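Local coordinates for protein carboxylase (Deinococcus radiodurans, PDB 5H80) that probably catalyses the ATP-dependent carboxylation of biotin, as the biotin carboxylase part of a single-chain bacterial carboxylase, at residues 347-351 with 352-356; 395-399 with 400-404; 406-409 with 410-414. All blocks are in the same frame, centred on the assembly; numbering follows the deposited sequence.

Contact 1 (347-351 with 352-356)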
loop_
_atom_site.group_PDB
_atom_site.type_symbol
_atom_site.label_atom_id
_atom_site.label_comp_id
_atom_site.label_asym_id
_atom_site.label_seq_id
_atom_site.Cartn_x
_atom_site.Cartn_y
_atom_site.Cartn_z
ATOM N N GLU A 347 -26.637 -1.020 -4.961
ATOM C CA GLU A 347 -26.552 -0.272 -3.785
ATOM C C GLU A 347 -26.366 1.250 -3.981
ATOM O O GLU A 347 -25.797 1.707 -4.975
ATOM C CB GLU A 347 -25.488 -0.818 -2.830
ATOM C CG GLU A 347 -26.004 -1.995 -1.976
ATOM C CD GLU A 347 -24.907 -2.729 -1.137
ATOM O OE1 GLU A 347 -23.858 -3.139 -1.631
ATOM O OE2 GLU A 347 -25.158 -2.836 0.117
ATOM N N THR A 348 -26.695 2.004 -2.949
ATOM C CA THR A 348 -26.480 3.493 -2.887
ATOM C C THR A 348 -24.998 3.919 -2.666
ATOM O O THR A 348 -24.171 3.154 -2.151
ATOM C CB THR A 348 -27.364 4.233 -1.908
ATOM O OG1 THR A 348 -26.982 3.885 -0.543
ATOM C CG2 THR A 348 -28.836 3.941 -2.114
ATOM N N LEU A 349 -24.658 5.131 -2.975
ATOM C CA LEU A 349 -23.290 5.658 -2.672
ATOM C C LEU A 349 -23.014 5.512 -1.197
ATOM O O LEU A 349 -21.945 5.117 -0.829
ATOM C CB LEU A 349 -23.179 7.145 -2.918
ATOM C CG LEU A 349 -23.260 7.455 -4.412
ATOM C CD1 LEU A 349 -23.381 8.948 -4.617
ATOM C CD2 LEU A 349 -22.000 6.887 -5.118
ATOM N N THR A 350 -23.981 5.851 -0.375
ATOM C CA THR A 350 -23.759 5.727 1.063
ATOM C C THR A 350 -23.476 4.244 1.470
ATOM O O THR A 350 -22.567 4.007 2.264
ATOM C CB THR A 350 -24.966 6.294 1.829
ATOM O OG1 THR A 350 -24.960 7.695 1.700
ATOM C CG2 THR A 350 -24.891 5.966 3.322
ATOM N N ALA A 351 -24.218 3.275 0.999
ATOM C CA ALA A 351 -24.053 1.814 1.290
ATOM C C ALA A 351 -22.677 1.279 0.812
ATOM O O ALA A 351 -22.199 0.278 1.387
ATOM C CB ALA A 351 -25.163 1.019 0.638
ATOM N N VAL A 352 -22.196 1.807 -0.337
ATOM C CA VAL A 352 -20.924 1.388 -0.894
ATOM C C VAL A 352 -19.716 2.082 -0.195
ATOM O O VAL A 352 -18.568 1.695 -0.400
ATOM C CB VAL A 352 -20.947 1.400 -2.479
ATOM C CG1 VAL A 352 -22.162 0.682 -3.038
ATOM C CG2 VAL A 352 -20.720 2.780 -2.990
ATOM N N GLY A 353 -20.004 3.006 0.687
ATOM C CA GLY A 353 -18.981 3.801 1.465
ATOM C C GLY A 353 -18.367 4.980 0.820
ATOM O O GLY A 353 -17.303 5.448 1.271
ATOM N N LEU A 354 -19.047 5.558 -0.152
ATOM C CA LEU A 354 -18.583 6.794 -0.787
ATOM C C LEU A 354 -19.365 7.922 -0.260
ATOM O O LEU A 354 -20.603 7.907 -0.228
ATOM C CB LEU A 354 -18.714 6.720 -2.313
ATOM C CG LEU A 354 -17.792 5.726 -3.044
ATOM C CD1 LEU A 354 -17.978 5.663 -4.556
ATOM C CD2 LEU A 354 -16.296 5.958 -2.803
ATOM N N ALA A 355 -18.660 8.925 0.255
ATOM C CA ALA A 355 -19.355 10.107 0.724
ATOM C C ALA A 355 -19.975 10.938 -0.428
ATOM O O ALA A 355 -19.326 11.090 -1.516
ATOM C CB ALA A 355 -18.429 10.892 1.617
ATOM N N THR A 356 -21.208 11.403 -0.230
ATOM C CA THR A 356 -21.861 12.275 -1.225
ATOM C C THR A 356 -21.426 13.652 -0.798
ATOM O O THR A 356 -21.674 14.041 0.342
ATOM C CB THR A 356 -23.360 12.098 -1.219
ATOM O OG1 THR A 356 -23.626 10.748 -1.426
ATOM C CG2 THR A 356 -24.031 12.908 -2.322
HETATM O O HOH W 1 -22.903 9.020 0.317
#
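Val352 N donates to Thr348 O at 3.0 Å, the donor lying nearly in line with the C=O bond (165°), and so closes the short helical turn. At its start, Thr348 OG1 accepts from Ala351 N at 3.2 Å, a capping bond. Two more amides point back at its end: Leu354 N reaches Leu349 O at 3.0 Å, tilted 28° from the carbonyl plane, whereas Gly353 N, 3.2 Å from Thr350 O, lies above the plane of the Thr350 carbonyl. A water joins what follows to the helix: it donates to Leu354 O at 2.6 Å and also bonds Thr350 OG1 and Thr356 OG1. With CG1 beside its backbone N (chi1 -49°), Val352 lays that methyl 3.7 Å from Glu347 CB, while CG2 comes near Leu349 O. An alanine here has neither methyl, and Glu347 CB and the Arg342 and Leu343 side chains of helix 336-344 would probably be left without that packing. The Glu347 carboxylate is paired with Arg342, and Leu349 N bonds Asp245. Gly353, with positive phi, turns the chain out of the helix, so a Thr N-cap and a glycine-terminated Schellman motif bracket this single turn.

Contact 2 (395-399 with 400-404)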
loop_
_atom_site.group_PDB
_atom_site.type_symbol
_atom_site.label_atom_id
_atom_site.label_comp_id
_atom_site.label_asym_id
_atom_site.label_seq_id
_atom_site.Cartn_x
_atom_site.Cartn_y
_atom_site.Cartn_z
ATOM N N THR A 395 10.762 -8.517 -10.517
ATOM C CA THR A 395 10.697 -8.370 -9.060
ATOM C C THR A 395 10.339 -6.887 -8.868
ATOM O O THR A 395 11.199 -6.024 -8.876
ATOM C CB THR A 395 11.998 -8.720 -8.365
ATOM O OG1 THR A 395 12.398 -10.032 -8.818
ATOM C CG2 THR A 395 11.810 -8.731 -6.883
ATOM N N PRO A 396 9.035 -6.638 -8.831
ATOM C CA PRO A 396 8.570 -5.225 -8.694
ATOM C C PRO A 396 8.946 -4.671 -7.321
ATOM O O PRO A 396 9.197 -5.428 -6.406
ATOM C CB PRO A 396 7.036 -5.342 -8.859
ATOM C CG PRO A 396 6.847 -6.608 -9.605
ATOM C CD PRO A 396 7.897 -7.555 -9.054
ATOM N N PRO A 397 9.015 -3.329 -7.201
ATOM C CA PRO A 397 9.240 -2.655 -5.951
ATOM C C PRO A 397 8.175 -2.936 -4.944
ATOM O O PRO A 397 7.072 -3.235 -5.310
ATOM C CB PRO A 397 9.251 -1.151 -6.305
ATOM C CG PRO A 397 8.550 -1.086 -7.586
ATOM C CD PRO A 397 8.618 -2.402 -8.270
ATOM N N GLY A 398 8.495 -2.893 -3.651
ATOM C CA GLY A 398 7.483 -2.931 -2.615
ATOM C C GLY A 398 7.878 -2.097 -1.406
ATOM O O GLY A 398 8.784 -1.227 -1.469
ATOM N N GLY A 399 7.141 -2.327 -0.374
ATOM C CA GLY A 399 7.328 -1.805 0.916
ATOM C C GLY A 399 6.457 -0.543 1.119
ATOM O O GLY A 399 5.511 -0.325 0.367
ATOM N N PRO A 400 6.658 0.206 2.196
ATOM C CA PRO A 400 5.812 1.301 2.553
ATOM C C PRO A 400 5.657 2.395 1.418
ATOM O O PRO A 400 6.613 2.674 0.642
ATOM C CB PRO A 400 6.477 1.923 3.798
ATOM C CG PRO A 400 7.877 1.450 3.786
ATOM C CD PRO A 400 7.776 0.082 3.183
ATOM N N GLY A 401 4.383 2.762 1.222
ATOM C CA GLY A 401 4.084 3.752 0.218
ATOM C C GLY A 401 4.205 3.319 -1.205
ATOM O O GLY A 401 4.213 4.176 -2.083
ATOM N N VAL A 402 4.350 2.014 -1.496
ATOM C CA VAL A 402 4.434 1.577 -2.882
ATOM C C VAL A 402 3.333 0.525 -3.087
ATOM O O VAL A 402 3.174 -0.371 -2.288
ATOM C CB VAL A 402 5.845 0.897 -3.096
ATOM C CG1 VAL A 402 5.880 0.000 -4.334
ATOM C CG2 VAL A 402 6.887 1.938 -3.031
ATOM N N ARG A 403 2.689 0.533 -4.250
ATOM C CA ARG A 403 1.726 -0.490 -4.628
ATOM C C ARG A 403 2.001 -0.770 -6.112
ATOM O O ARG A 403 2.149 0.178 -6.896
ATOM C CB ARG A 403 0.305 0.069 -4.525
ATOM C CG ARG A 403 -0.733 -0.637 -5.381
ATOM C CD ARG A 403 -2.113 -0.074 -5.175
ATOM N NE ARG A 403 -3.054 -0.654 -6.124
ATOM C CZ ARG A 403 -4.369 -0.294 -6.151
ATOM N NH1 ARG A 403 -4.889 0.624 -5.305
ATOM N NH2 ARG A 403 -5.213 -0.870 -7.048
ATOM N N VAL A 404 1.964 -2.048 -6.488
ATOM C CA VAL A 404 2.168 -2.452 -7.889
ATOM C C VAL A 404 1.042 -3.356 -8.381
ATOM O O VAL A 404 0.845 -4.414 -7.824
ATOM C CB VAL A 404 3.508 -3.187 -8.101
ATOM C CG1 VAL A 404 3.673 -3.584 -9.582
ATOM C CG2 VAL A 404 4.710 -2.331 -7.717
HETATM O O HOH W 2 8.974 1.227 0.177
#
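A type II beta turn from Gly399 to Val402 reverses the chain and leads it into strand 402-406, the directions of residues 396-399 and 400-404 lying 155° apart. Its closing bond runs from Val402 N to Gly399 O at 3.2 Å, the donor tilted 31° from the carbonyl plane. Pro400 and Gly401 hold the two central positions; Gly401 has the positive phi (72°) that such a turn asks of its third residue and that glycine readily adopts. A water bridges the approach to the turn and the turn itself, donating to Gly398 O at 3.0 Å and to Pro400 O at 2.8 Å. Val402 turns its CG1 methyl, anti to the backbone N, over the incoming chain, where it meets Pro397 O at 3.6 Å, Gly398 CA at 3.8 Å and, more loosely, Pro397 CB. Further along, Val404 brings CG2 to 3.9 Å from Pro397 CD, its side chain at about a right angle to that proline, and CG1 beside Pro396 CB; Val404 has two conformers, so these contacts hold for one of them. Strand 402-406 is the outermost strand of its antiparallel sheet within this chain; Val402 and Val404 lean on strand 421-429, Val402 and Pro397 both touch Ala444 of helix 434-446, and Pro400 packs on Asp405 of the second subunit.

Contact 3 (406-409 with 410-414)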
loop_
_atom_site.group_PDB
_atom_site.type_symbol
_atom_site.label_atom_id
_atom_site.label_comp_id
_atom_site.label_asym_id
_atom_site.label_seq_id
_atom_site.Cartn_x
_atom_site.Cartn_y
_atom_site.Cartn_z
ATOM N N THR A 406 -0.119 -5.563 -11.529
ATOM C CA THR A 406 0.435 -6.272 -12.703
ATOM C C THR A 406 -0.376 -7.610 -12.896
ATOM O O THR A 406 -1.195 -8.017 -12.112
ATOM C CB THR A 406 1.965 -6.471 -12.556
ATOM O OG1 THR A 406 2.636 -6.989 -13.756
ATOM C CG2 THR A 406 2.283 -7.353 -11.359
ATOM N N PHE A 407 0.004 -8.249 -14.013
ATOM C CA PHE A 407 -0.374 -9.558 -14.469
ATOM C C PHE A 407 0.845 -10.489 -14.781
ATOM O O PHE A 407 0.682 -11.684 -15.020
ATOM C CB PHE A 407 -1.282 -9.419 -15.705
ATOM C CG PHE A 407 -0.532 -9.010 -16.854
ATOM C CD1 PHE A 407 -0.195 -9.960 -17.896
ATOM C CD2 PHE A 407 -0.161 -7.709 -17.042
ATOM C CE1 PHE A 407 0.556 -9.538 -18.987
ATOM C CE2 PHE A 407 0.519 -7.304 -18.147
ATOM C CZ PHE A 407 0.916 -8.192 -19.112
ATOM N N VAL A 408 2.032 -9.931 -14.712
ATOM C CA VAL A 408 3.361 -10.483 -15.218
ATOM C C VAL A 408 3.926 -11.359 -14.096
ATOM O O VAL A 408 3.901 -11.019 -12.898
ATOM C CB VAL A 408 4.333 -9.432 -15.765
ATOM C CG1 VAL A 408 5.625 -10.090 -16.242
ATOM C CG2 VAL A 408 3.692 -8.661 -16.916
ATOM N N THR A 409 4.324 -12.591 -14.441
ATOM C CA THR A 409 5.210 -13.342 -13.536
ATOM C C THR A 409 6.390 -13.883 -14.346
ATOM O O THR A 409 6.415 -13.797 -15.604
ATOM C CB THR A 409 4.546 -14.511 -12.815
ATOM O OG1 THR A 409 3.944 -15.377 -13.787
ATOM C CG2 THR A 409 3.489 -14.030 -11.809
ATOM N N THR A 410 7.354 -14.469 -13.626
ATOM C CA THR A 410 8.566 -14.979 -14.283
ATOM C C THR A 410 8.222 -16.056 -15.322
ATOM O O THR A 410 7.390 -16.958 -15.070
ATOM C CB THR A 410 9.573 -15.446 -13.220
ATOM O OG1 THR A 410 9.851 -14.339 -12.361
ATOM C CG2 THR A 410 10.862 -15.895 -13.851
ATOM N N GLY A 411 8.813 -15.897 -16.501
ATOM C CA GLY A 411 8.694 -16.835 -17.586
ATOM C C GLY A 411 7.573 -16.522 -18.511
ATOM O O GLY A 411 7.292 -17.322 -19.390
ATOM N N LEU A 412 6.846 -15.410 -18.272
ATOM C CA LEU A 412 5.833 -14.971 -19.224
ATOM C C LEU A 412 6.498 -14.469 -20.482
ATOM O O LEU A 412 7.551 -13.752 -20.409
ATOM C CB LEU A 412 4.862 -13.898 -18.562
ATOM C CG LEU A 412 3.775 -13.458 -19.538
ATOM C CD1 LEU A 412 2.791 -14.632 -19.578
ATOM C CD2 LEU A 412 3.166 -12.072 -19.218
ATOM N N THR A 413 5.936 -14.764 -21.655
ATOM C CA THR A 413 6.336 -14.124 -22.932
ATOM C C THR A 413 5.171 -13.278 -23.298
ATOM O O THR A 413 4.191 -13.804 -23.707
ATOM C CB THR A 413 6.565 -15.125 -24.144
ATOM O OG1 THR A 413 7.655 -15.931 -23.868
ATOM C CG2 THR A 413 6.932 -14.419 -25.454
ATOM N N PRO A 414 5.252 -11.924 -23.161
ATOM C CA PRO A 414 4.134 -11.110 -23.634
ATOM C C PRO A 414 3.792 -11.180 -25.130
ATOM O O PRO A 414 4.670 -11.350 -25.952
ATOM C CB PRO A 414 4.569 -9.702 -23.256
ATOM C CG PRO A 414 5.483 -9.890 -22.100
ATOM C CD PRO A 414 6.287 -11.070 -22.572
#
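Leu412 N donates to Thr409 O at 3.1 Å across a type II beta turn, the N-H angle being 155° and the donor tilted 27° from the carbonyl plane. Thr410 and Gly411 fill the two central positions, Gly411 with the positive phi that favours glycine. Upstream, Thr406 OG1 accepts from Val408 N at 3.2 Å, an ST turn that bends the chain just before this reversal. With the backbone folded in this way, the Leu412 side chain comes back over segment 406-409. Its CG, anti to the backbone N (chi1 -179°), helps to bring CD2 to Phe407 CE1 at 3.6 Å, approaching the ring obliquely, and to Val408 CG2 at 4.1 Å. The same Val408 methyl lies 3.5 Å above the plane of the Phe407 ring, offset toward its rim, so one aliphatic branch touches both partners. The Leu412 side chain crosses those of Phe407 and Val408 at about right angles. The Thr409 hydroxyl bonds Arg73 NH2, that of Thr406 also bonds Leu422 O, and the Phe407 ring makes a cation-pi contact with Arg40. The chemistry is therefore divided: a backbone bond fixes the turn, a small apolar cluster packs beside it, and two arginines meet the Phe407 ring and the Thr409 hydroxyl.

Overall arrangement
Along the chain the three contacts follow in series. Contact 1 comes first, on the short helix 349-352 that follows helix 336-344, near strand 236-245. Contacts 2 and 3 adjoin in sequence within the biotin carboxylase C-terminal domain: contact 2 leads into strand 402-406 and contact 3 leaves it, their centres about 17 Å apart. Each is built round a type II beta turn: one opens directly into the strand, which is outermost in its antiparallel sheet within this chain, and the other starts three residues after its end. Contact 1 stands apart, its centre about 29 Å from that of contact 2 and 36 Å from that of contact 3. Contacts 2 and 3 both meet the second subunit, which places this strand near the dimer interface.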